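Local coordinates for protein aminoglycoside N(3)-acetyltransferase, AAC(3)-IVa (Escherichia coli, PDB 6MN3) that probably acetylates N3 of 2-deoxystreptamine aminoglycosides such as gentamicin and apramycin, using acetyl-CoA and thereby conferring antibiotic resistance, and carries a bound zinc ion, at residues T154-E159 / L186-C191; L160-P165 / T229-L234; Y166-H171 / C252-Q257; C191-A196 / F241-E246. All coordinates share one frame; numbering follows the deposited sequence.

Contact 1: T154-E159 / L186-C191. With ZN (zinc ion), chain D.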
# COMPACT_ATOMS: atom_id res chain seq x y z
N THR A 154 -3.28 -4.03 -0.61
CA THR A 154 -3.42 -5.40 -1.10
C THR A 154 -4.80 -5.98 -0.79
O THR A 154 -5.29 -6.84 -1.53
CB THR A 154 -2.31 -6.27 -0.51
OG1 THR A 154 -1.03 -5.75 -0.91
CG2 THR A 154 -2.43 -7.71 -0.99
N LEU A 155 -5.44 -5.50 0.28
CA LEU A 155 -6.79 -5.96 0.58
C LEU A 155 -7.78 -5.56 -0.51
O LEU A 155 -8.72 -6.31 -0.80
CB LEU A 155 -7.24 -5.40 1.93
CG LEU A 155 -6.63 -6.11 3.15
CD1 LEU A 155 -7.08 -5.46 4.44
CD2 LEU A 155 -6.99 -7.59 3.13
N HIS A 156 -7.58 -4.40 -1.13
CA HIS A 156 -8.43 -4.01 -2.26
C HIS A 156 -8.26 -4.98 -3.43
O HIS A 156 -9.23 -5.27 -4.14
CB HIS A 156 -8.10 -2.58 -2.70
CG HIS A 156 -8.76 -1.53 -1.87
ND1 HIS A 156 -10.13 -1.37 -1.81
CD2 HIS A 156 -8.23 -0.58 -1.06
CE1 HIS A 156 -10.42 -0.37 -1.00
NE2 HIS A 156 -9.28 0.13 -0.53
N LEU A 157 -7.04 -5.48 -3.63
CA LEU A 157 -6.82 -6.50 -4.65
C LEU A 157 -7.59 -7.77 -4.32
O LEU A 157 -8.12 -8.44 -5.21
CB LEU A 157 -5.33 -6.79 -4.78
CG LEU A 157 -4.89 -8.10 -5.44
CD1 LEU A 157 -5.28 -8.12 -6.92
CD2 LEU A 157 -3.39 -8.31 -5.28
N ALA A 158 -7.68 -8.11 -3.03
CA ALA A 158 -8.40 -9.31 -2.62
C ALA A 158 -9.89 -9.19 -2.91
O ALA A 158 -10.53 -10.16 -3.31
CB ALA A 158 -8.16 -9.58 -1.13
N GLU A 159 -10.46 -7.99 -2.72
CA GLU A 159 -11.86 -7.78 -3.07
C GLU A 159 -12.09 -8.03 -4.55
O GLU A 159 -13.09 -8.66 -4.93
CB GLU A 159 -12.28 -6.35 -2.71
CG GLU A 159 -12.23 -6.02 -1.23
CD GLU A 159 -12.53 -4.55 -0.97
OE1 GLU A 159 -11.85 -3.70 -1.58
OE2 GLU A 159 -13.44 -4.26 -0.18
N LEU A 186 -15.81 1.57 -12.28
CA LEU A 186 -16.54 1.12 -11.10
C LEU A 186 -15.54 0.54 -10.12
O LEU A 186 -14.99 -0.54 -10.35
CB LEU A 186 -17.61 0.09 -11.49
CG LEU A 186 -18.75 0.62 -12.36
CD1 LEU A 186 -19.72 -0.49 -12.72
CD2 LEU A 186 -19.48 1.77 -11.66
N GLU A 187 -15.30 1.25 -9.03
CA GLU A 187 -14.29 0.89 -8.05
C GLU A 187 -14.93 0.35 -6.78
O GLU A 187 -16.07 0.68 -6.45
CB GLU A 187 -13.41 2.09 -7.70
CG GLU A 187 -12.12 1.75 -6.96
CD GLU A 187 -11.45 2.96 -6.36
OE1 GLU A 187 -11.34 3.99 -7.06
OE2 GLU A 187 -11.03 2.89 -5.18
N ASN A 188 -14.18 -0.49 -6.07
CA ASN A 188 -14.62 -1.04 -4.79
C ASN A 188 -13.99 -0.22 -3.65
O ASN A 188 -13.06 -0.65 -2.97
CB ASN A 188 -14.25 -2.51 -4.69
CG ASN A 188 -12.82 -2.78 -5.12
OD1 ASN A 188 -12.44 -2.53 -6.26
ND2 ASN A 188 -12.01 -3.29 -4.20
N ASP A 189 -14.53 0.98 -3.47
CA ASP A 189 -14.04 1.91 -2.47
C ASP A 189 -15.06 2.09 -1.35
O ASP A 189 -16.27 2.06 -1.59
CB ASP A 189 -13.70 3.27 -3.09
CG ASP A 189 -12.58 3.98 -2.36
OD1 ASP A 189 -11.77 4.66 -3.03
OD2 ASP A 189 -12.49 3.86 -1.12
N HIS A 190 -14.56 2.28 -0.14
CA HIS A 190 -15.39 2.53 1.03
C HIS A 190 -14.53 3.22 2.08
O HIS A 190 -13.42 3.68 1.79
CB HIS A 190 -16.02 1.23 1.55
CG HIS A 190 -15.09 0.06 1.51
ND1 HIS A 190 -14.32 -0.32 2.59
CD2 HIS A 190 -14.81 -0.83 0.52
CE1 HIS A 190 -13.60 -1.38 2.27
NE2 HIS A 190 -13.88 -1.71 1.02
N CYS A 191 -15.04 3.29 3.31
CA CYS A 191 -14.29 3.93 4.39
C CYS A 191 -13.04 3.15 4.77
O CYS A 191 -12.17 3.71 5.44
CB CYS A 191 -15.19 4.10 5.62
SG CYS A 191 -15.57 2.55 6.47
ZN ZN D . -17.86 2.12 6.58
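E159 and H190 reach toward each other tip to tip, with the carboxylate and the imidazole turned 76° apart. H190 NE2 gives its hydrogen to E159 OE2 at 2.9 Å, meeting the syn lone pair of that oxygen, and the angle at the hydrogen is 155°. The other carboxylate oxygen belongs to N188. Its ND2 sits 2.7 Å from E159 OE1, approaching from above the carboxylate plane, whereas the oxygen lies close to the plane of the amide. The CB of N188 is directed at the helix, and with CG between the backbone N and the carbonyl carbon (chi1 47°) the amide reaches E159. A weak second bond runs from N188 ND2 to H156 O at 3.4 Å, so one amide nitrogen joins the carboxylate to the helix backbone. This is the place where the loop leaving the two-stranded antiparallel hairpin of 168-174 and 181-187 docks on helix 154-161, in the Antibiotic_NAT family region. The same loop ends at C191, whose SG binds zinc at 2.3 Å together with H243, C249 and C252. H156 stands beside E159 on the helix, and its ND1 makes a weak bond of 2.9 Å to E159 OE1, giving that oxygen a second donor. The H156 ring and the N188 side chain slide past each other in opposite directions, with N188 O at the ring edge. H156 and H190 meet obliquely, H156 CE1 lying 4.2 Å from H190 NE2. Y166 OH also hydrogen-bonds E159 OE2, and H190 ND1 is hydrogen-bonded to the backbone N of C192.

Contact 2: L160-P165 / T229-L234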
# COMPACT_ATOMS: atom_id res chain seq x y z
N LEU A 160 -11.19 -7.56 -5.40
CA LEU A 160 -11.37 -7.71 -6.84
C LEU A 160 -11.20 -9.16 -7.26
O LEU A 160 -11.92 -9.64 -8.15
CB LEU A 160 -10.40 -6.80 -7.58
CG LEU A 160 -10.80 -5.33 -7.55
CD1 LEU A 160 -9.72 -4.45 -8.14
CD2 LEU A 160 -12.12 -5.13 -8.28
N MET A 161 -10.26 -9.88 -6.65
CA MET A 161 -10.10 -11.29 -6.96
C MET A 161 -11.29 -12.11 -6.47
O MET A 161 -11.63 -13.13 -7.07
CB MET A 161 -8.80 -11.83 -6.36
CG MET A 161 -7.56 -11.34 -7.09
SD MET A 161 -6.03 -11.77 -6.23
CE MET A 161 -6.07 -13.56 -6.34
N ALA A 162 -11.94 -11.66 -5.40
CA ALA A 162 -13.17 -12.29 -4.93
C ALA A 162 -14.38 -11.91 -5.75
O ALA A 162 -15.49 -12.39 -5.46
CB ALA A 162 -13.41 -11.94 -3.46
N LYS A 163 -14.21 -11.07 -6.78
CA LYS A 163 -15.31 -10.55 -7.59
C LYS A 163 -16.39 -9.95 -6.69
O LYS A 163 -17.56 -10.35 -6.70
CB LYS A 163 -15.88 -11.64 -8.50
CG LYS A 163 -14.82 -12.35 -9.34
CD LYS A 163 -15.17 -13.81 -9.55
CE LYS A 163 -14.07 -14.72 -9.04
NZ LYS A 163 -14.50 -16.15 -9.03
N VAL A 164 -15.96 -8.97 -5.89
CA VAL A 164 -16.81 -8.42 -4.83
C VAL A 164 -18.01 -7.72 -5.46
O VAL A 164 -17.88 -7.14 -6.56
CB VAL A 164 -15.99 -7.46 -3.95
CG1 VAL A 164 -15.94 -6.05 -4.53
CG2 VAL A 164 -16.49 -7.48 -2.51
N PRO A 165 -19.20 -7.78 -4.85
CA PRO A 165 -20.39 -7.28 -5.55
C PRO A 165 -20.48 -5.76 -5.63
O PRO A 165 -21.03 -5.24 -6.60
CB PRO A 165 -21.56 -7.85 -4.73
CG PRO A 165 -20.96 -8.96 -3.92
CD PRO A 165 -19.56 -8.54 -3.64
N THR A 229 -5.88 -15.08 3.01
CA THR A 229 -6.73 -14.93 4.19
C THR A 229 -8.00 -14.16 3.87
O THR A 229 -9.10 -14.56 4.26
CB THR A 229 -5.94 -14.23 5.31
OG1 THR A 229 -4.76 -14.98 5.60
CG2 THR A 229 -6.79 -14.10 6.57
N ALA A 230 -7.86 -13.05 3.13
CA ALA A 230 -9.02 -12.22 2.82
C ALA A 230 -9.98 -12.93 1.88
O ALA A 230 -11.20 -12.79 2.01
CB ALA A 230 -8.57 -10.89 2.22
N LEU A 231 -9.45 -13.70 0.92
CA LEU A 231 -10.32 -14.43 0.00
C LEU A 231 -11.19 -15.45 0.73
O LEU A 231 -12.32 -15.71 0.30
CB LEU A 231 -9.48 -15.12 -1.07
CG LEU A 231 -8.95 -14.23 -2.20
CD1 LEU A 231 -8.22 -15.06 -3.25
CD2 LEU A 231 -10.08 -13.44 -2.84
N GLY A 232 -10.69 -16.02 1.83
CA GLY A 232 -11.51 -16.93 2.61
C GLY A 232 -12.64 -16.22 3.33
O GLY A 232 -13.76 -16.72 3.38
N GLN A 233 -12.35 -15.04 3.89
CA GLN A 233 -13.39 -14.28 4.57
C GLN A 233 -14.38 -13.69 3.57
O GLN A 233 -15.58 -13.61 3.84
CB GLN A 233 -12.77 -13.18 5.42
CG GLN A 233 -11.90 -13.69 6.55
CD GLN A 233 -12.71 -14.23 7.72
OE1 GLN A 233 -13.92 -14.02 7.81
NE2 GLN A 233 -12.03 -14.92 8.64
N LEU A 234 -13.89 -13.26 2.40
CA LEU A 234 -14.78 -12.76 1.36
C LEU A 234 -15.62 -13.89 0.77
O LEU A 234 -16.77 -13.66 0.36
CB LEU A 234 -13.99 -12.06 0.26
CG LEU A 234 -13.41 -10.69 0.61
CD1 LEU A 234 -12.21 -10.36 -0.28
CD2 LEU A 234 -14.47 -9.60 0.51
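L234 N bonds A230 O at 2.8 Å, an ordinary turn of helix 223-236, and that turn presents L234 and L231 to A162. Opposite them, helix 154-161 ends in a Schellman motif: K163 takes a positive phi of 52°, K163 N returns to L160 O at 3.0 Å, and V164 N probably bonds E159 O. The contact therefore sets the C-terminal end of one helix against the side of another, and the meeting is wholly apolar. A162 touches both leucines. The methyl CB points at the facing helix and fits between them, 3.7 Å from L231 CD2 and equally far from L234 CD1. L231 CD2 goes further in, reaching 3.6 Å from A162 N, so a branch methyl rests on the backbone of the helix end as well as on the alanine methyl. The other branch of L231, CD1, meets the tip of M161 at CE, 4.1 Å away. The two side chains cross at about a right angle. M161 is bent at its last torsion (chi3 65°), which places CE. A230 of the same helix as the leucines packs on L155 and A158, extending the contact between the two helices. The patch lies near the protein surface and is structural packing that joins the end of helix 154-161 to helix 223-236. The V164 side chain is about 13 Å from the zinc ion at the nearest. Beyond the Schellman turn V164, which also touches E159, adds its CG2, 4.2 Å from L234 CD2.

Contact 3: Y166-H171 / C252-Q257. With ZN (zinc ion), chain D.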
# COMPACT_ATOMS: atom_id res chain seq x y z
N TYR A 166 -19.95 -5.03 -4.65
CA TYR A 166 -20.13 -3.59 -4.64
C TYR A 166 -19.15 -2.90 -5.58
O TYR A 166 -18.04 -3.37 -5.81
CB TYR A 166 -19.98 -3.03 -3.22
CG TYR A 166 -18.82 -3.58 -2.42
CD1 TYR A 166 -17.53 -3.13 -2.63
CD2 TYR A 166 -19.03 -4.55 -1.44
CE1 TYR A 166 -16.47 -3.63 -1.90
CE2 TYR A 166 -17.98 -5.05 -0.70
CZ TYR A 166 -16.70 -4.58 -0.93
OH TYR A 166 -15.65 -5.09 -0.20
N GLY A 167 -19.59 -1.76 -6.12
CA GLY A 167 -18.78 -0.98 -7.03
C GLY A 167 -19.36 0.39 -7.29
O GLY A 167 -20.36 0.52 -8.01
N VAL A 168 -18.75 1.42 -6.72
CA VAL A 168 -19.23 2.79 -6.87
C VAL A 168 -18.49 3.46 -8.02
O VAL A 168 -17.33 3.11 -8.29
CB VAL A 168 -19.07 3.59 -5.56
CG1 VAL A 168 -19.94 3.00 -4.47
CG2 VAL A 168 -17.61 3.61 -5.13
N PRO A 169 -19.11 4.39 -8.74
CA PRO A 169 -18.45 5.01 -9.90
C PRO A 169 -17.48 6.10 -9.47
O PRO A 169 -17.85 7.06 -8.79
CB PRO A 169 -19.62 5.58 -10.71
CG PRO A 169 -20.68 5.86 -9.69
CD PRO A 169 -20.52 4.81 -8.62
N ARG A 170 -16.22 5.95 -9.87
CA ARG A 170 -15.19 6.97 -9.73
C ARG A 170 -14.75 7.41 -11.13
O ARG A 170 -15.33 6.99 -12.13
CB ARG A 170 -14.02 6.44 -8.89
CG ARG A 170 -14.40 6.02 -7.48
CD ARG A 170 -14.56 7.22 -6.57
NE ARG A 170 -15.79 7.17 -5.79
CZ ARG A 170 -15.87 6.73 -4.54
NH1 ARG A 170 -14.78 6.30 -3.91
NH2 ARG A 170 -17.04 6.72 -3.91
N HIS A 171 -13.72 8.24 -11.19
CA HIS A 171 -13.23 8.72 -12.47
C HIS A 171 -11.81 9.24 -12.31
O HIS A 171 -11.32 9.44 -11.20
CB HIS A 171 -14.15 9.80 -13.06
CG HIS A 171 -14.02 11.13 -12.40
ND1 HIS A 171 -14.79 11.49 -11.31
CD2 HIS A 171 -13.22 12.19 -12.67
CE1 HIS A 171 -14.47 12.72 -10.94
NE2 HIS A 171 -13.52 13.16 -11.74
N CYS A 252 -19.68 3.51 3.30
CA CYS A 252 -19.98 2.09 3.12
C CYS A 252 -21.38 1.86 2.56
O CYS A 252 -21.56 1.00 1.69
CB CYS A 252 -19.83 1.35 4.45
SG CYS A 252 -18.17 0.69 4.74
N ASP A 253 -22.37 2.61 3.03
CA ASP A 253 -23.72 2.46 2.50
C ASP A 253 -23.80 2.82 1.02
O ASP A 253 -24.71 2.34 0.33
CB ASP A 253 -24.70 3.32 3.31
CG ASP A 253 -24.95 2.77 4.70
OD1 ASP A 253 -24.49 1.64 4.98
OD2 ASP A 253 -25.61 3.46 5.50
N ALA A 254 -22.88 3.65 0.53
CA ALA A 254 -22.84 3.94 -0.90
C ALA A 254 -22.43 2.70 -1.70
O ALA A 254 -22.98 2.45 -2.78
CB ALA A 254 -21.87 5.09 -1.18
N ALA A 255 -21.49 1.91 -1.17
CA ALA A 255 -21.10 0.68 -1.85
C ALA A 255 -22.22 -0.35 -1.79
O ALA A 255 -22.42 -1.11 -2.74
CB ALA A 255 -19.82 0.12 -1.22
N ARG A 256 -22.97 -0.38 -0.68
CA ARG A 256 -24.09 -1.31 -0.57
C ARG A 256 -25.16 -1.01 -1.61
O ARG A 256 -25.80 -1.94 -2.13
CB ARG A 256 -24.68 -1.24 0.84
CG ARG A 256 -25.85 -2.18 1.08
CD ARG A 256 -25.42 -3.40 1.88
NE ARG A 256 -24.88 -3.04 3.18
CZ ARG A 256 -24.42 -3.91 4.07
NH1 ARG A 256 -24.44 -5.21 3.80
NH2 ARG A 256 -23.94 -3.49 5.23
N GLN A 257 -25.36 0.27 -1.94
CA GLN A 257 -26.40 0.65 -2.89
C GLN A 257 -26.15 0.04 -4.26
O GLN A 257 -27.06 -0.53 -4.88
CB GLN A 257 -26.49 2.17 -2.99
CG GLN A 257 -27.07 2.85 -1.76
CD GLN A 257 -27.01 4.36 -1.85
OE1 GLN A 257 -26.25 4.92 -2.65
NE2 GLN A 257 -27.82 5.04 -1.04
ZN ZN D . -17.86 2.12 6.58
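Y166 brings an aliphatic carbon onto a helix carbonyl: its CB is 3.1 Å from A255 O, a close carbon-to-oxygen approach, and the contact as a whole is made by van der Waals packing. The helix is 250-257, the last of the chain, which supplies C252 of the zinc site; C249, the first cysteine of the CxxC, comes just before it. Against the helix lies the loop 166-167 and the start of strand 168-174, half of a two-stranded antiparallel hairpin. Y166 CB also touches A255 CB, at 3.7 Å. The tyrosine holds CG between its backbone N and carbonyl carbon (chi1 44°), and from there the ring leads away from the helix, keeping just CG within 4.0 Å of A255 CB. Its hydroxyl instead hydrogen-bonds the carboxylate of E159. V168 is the second point of touch. Its CB is directed at the helix, and CG1 settles on the backbone there, 3.5 Å from A254 O and 3.7 Å from A255 CA. At the start of the same helix C252 SG binds zinc at 2.4 Å, in company with C191, H243 and C249; A254 and A255 follow two and three residues after this metal ligand. The other branch of V168 turns to its own strand: CG2 lies 3.4 Å above the plane of the R170 guanidinium, offset toward its rim.

Contact 4: C191-A196 / F241-E246. With ZN (zinc ion), chain D.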
# COMPACT_ATOMS: atom_id res chain seq x y z
N CYS A 191 -15.04 3.29 3.31
CA CYS A 191 -14.29 3.93 4.39
C CYS A 191 -13.04 3.15 4.77
O CYS A 191 -12.17 3.71 5.44
CB CYS A 191 -15.19 4.10 5.62
SG CYS A 191 -15.57 2.55 6.47
N CYS A 192 -12.94 1.89 4.36
CA CYS A 192 -11.79 1.02 4.60
C CYS A 192 -11.52 0.77 6.07
O CYS A 192 -10.51 0.14 6.42
CB CYS A 192 -10.52 1.56 3.92
SG CYS A 192 -10.64 1.74 2.13
N GLU A 193 -12.39 1.25 6.97
CA GLU A 193 -12.18 1.05 8.39
C GLU A 193 -12.26 -0.43 8.76
O GLU A 193 -11.50 -0.90 9.61
CB GLU A 193 -13.20 1.86 9.20
CG GLU A 193 -12.86 3.33 9.33
CD GLU A 193 -14.03 4.15 9.82
OE1 GLU A 193 -14.92 4.48 9.00
OE2 GLU A 193 -14.07 4.47 11.03
N ARG A 194 -13.16 -1.17 8.12
CA ARG A 194 -13.33 -2.59 8.41
C ARG A 194 -12.17 -3.43 7.92
O ARG A 194 -12.17 -4.65 8.16
CB ARG A 194 -14.64 -3.09 7.80
CG ARG A 194 -15.88 -2.38 8.32
CD ARG A 194 -16.60 -3.22 9.36
NE ARG A 194 -17.20 -4.42 8.77
CZ ARG A 194 -17.94 -5.29 9.44
NH1 ARG A 194 -18.18 -5.11 10.73
NH2 ARG A 194 -18.44 -6.36 8.82
N PHE A 195 -11.19 -2.84 7.24
CA PHE A 195 -9.97 -3.56 6.91
C PHE A 195 -9.22 -4.00 8.16
O PHE A 195 -8.42 -4.94 8.10
CB PHE A 195 -9.05 -2.70 6.04
CG PHE A 195 -9.42 -2.69 4.58
CD1 PHE A 195 -10.56 -3.33 4.13
CD2 PHE A 195 -8.61 -2.04 3.66
CE1 PHE A 195 -10.90 -3.31 2.79
CE2 PHE A 195 -8.94 -2.02 2.32
CZ PHE A 195 -10.09 -2.66 1.88
N ALA A 196 -9.46 -3.34 9.30
CA ALA A 196 -8.80 -3.71 10.54
C ALA A 196 -9.17 -5.10 11.02
O ALA A 196 -8.49 -5.65 11.89
CB ALA A 196 -9.13 -2.68 11.63
N PHE A 241 -16.24 -6.49 4.54
CA PHE A 241 -15.56 -5.21 4.73
C PHE A 241 -16.51 -4.02 4.76
O PHE A 241 -16.05 -2.88 4.88
CB PHE A 241 -14.52 -5.01 3.62
CG PHE A 241 -13.35 -5.95 3.69
CD1 PHE A 241 -12.82 -6.33 4.92
CD2 PHE A 241 -12.79 -6.47 2.54
CE1 PHE A 241 -11.74 -7.19 4.98
CE2 PHE A 241 -11.72 -7.34 2.60
CZ PHE A 241 -11.19 -7.70 3.82
N LEU A 242 -17.81 -4.25 4.64
CA LEU A 242 -18.80 -3.18 4.60
C LEU A 242 -19.38 -2.95 5.99
O LEU A 242 -19.82 -3.90 6.65
CB LEU A 242 -19.92 -3.50 3.61
CG LEU A 242 -19.58 -3.49 2.12
CD1 LEU A 242 -20.86 -3.40 1.30
CD2 LEU A 242 -18.63 -2.34 1.78
N HIS A 243 -19.39 -1.70 6.42
CA HIS A 243 -20.06 -1.35 7.66
C HIS A 243 -21.54 -1.70 7.55
O HIS A 243 -22.15 -1.47 6.50
CB HIS A 243 -19.91 0.14 7.97
CG HIS A 243 -18.76 0.45 8.88
ND1 HIS A 243 -17.58 1.00 8.42
CD2 HIS A 243 -18.61 0.30 10.22
CE1 HIS A 243 -16.75 1.17 9.44
NE2 HIS A 243 -17.35 0.75 10.54
N PRO A 244 -22.15 -2.26 8.59
CA PRO A 244 -23.59 -2.51 8.55
C PRO A 244 -24.34 -1.20 8.49
O PRO A 244 -23.83 -0.15 8.92
CB PRO A 244 -23.86 -3.27 9.85
CG PRO A 244 -22.74 -2.91 10.75
CD PRO A 244 -21.55 -2.72 9.86
N PRO A 245 -25.57 -1.21 7.96
CA PRO A 245 -26.37 0.03 7.94
C PRO A 245 -26.64 0.59 9.33
O PRO A 245 -26.97 1.78 9.44
CB PRO A 245 -27.67 -0.40 7.25
CG PRO A 245 -27.29 -1.63 6.46
CD PRO A 245 -26.25 -2.32 7.28
N GLU A 246 -26.51 -0.22 10.38
CA GLU A 246 -26.66 0.29 11.74
C GLU A 246 -25.60 1.33 12.05
O GLU A 246 -25.91 2.41 12.57
CB GLU A 246 -26.59 -0.87 12.74
CG GLU A 246 -26.23 -0.45 14.16
CD GLU A 246 -27.35 0.30 14.85
OE1 GLU A 246 -27.39 1.55 14.75
OE2 GLU A 246 -28.19 -0.35 15.50
ZN ZN D . -17.86 2.12 6.58
O HOH W 1 -14.60 -0.59 5.73
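R194 crosses H243 obliquely and meets F241, L242 and P244 as well. CB starts against the backbone, 3.2 Å from F241 O. The next carbon, CG, stands over the centre of the H243 imidazole, 3.9 Å from the ring centroid and only 13° off its normal, which is a CH-pi contact. CD passes on toward the ring rim, 4.1 Å from H243 CD2. The chain bends at chi2 and again at chi3, and the guanidinium turns one face to L242 O and the CD of P244; R194 NE is 3.4 Å from L242 O, but the angle is too poor for a hydrogen bond. Both NE and NH2 are instead hydrogen-bonded to a residue next to the segments, NH2 to I240 O. The ring that R194 covers is a metal ligand: H243 ND1 binds zinc at 2.2 Å and C191 SG completes half of the site of three cysteines and one histidine, whose other two ligands are C249 and C252. C191 SG lies at the edge of the imidazole, near its plane. The sulfur also accepts the backbone N-H of E193, and E193 CB touches the ring edge at CE1. A water joins the two backbones, accepting from R194 N and donating to F241 O, at 2.8 Å from each. Farther from the metal, F195 and F241 form a T-shaped pair with planes 72° apart: the F195 edge, led by CE1, comes to the face of F241, 3.7 Å from CD2. F195 also meets H156 edge-to-face, and F241 touches E159.

From the N terminus, helix 154-161, its end and the start of strand 168-174 open contacts 1, 2 and 3 in turn. Contact 1 closes first, at 186-191, where the hairpin's outgoing loop returns to the helix; contact 4 opens on the same C191 and follows it in series. Contact 2 closes at 229-234 on helix 223-236, crossing contacts 1, 3 and 4. Contact 4 then closes at 241-246, nested within the long loop that contact 3 completes at 252-257, and contacts 1 and 3 cross. Helix 154-161, the hairpin, helix 223-236 and the C-terminal helix are thus tied together, with the zinc ion touching contacts 1, 3 and 4.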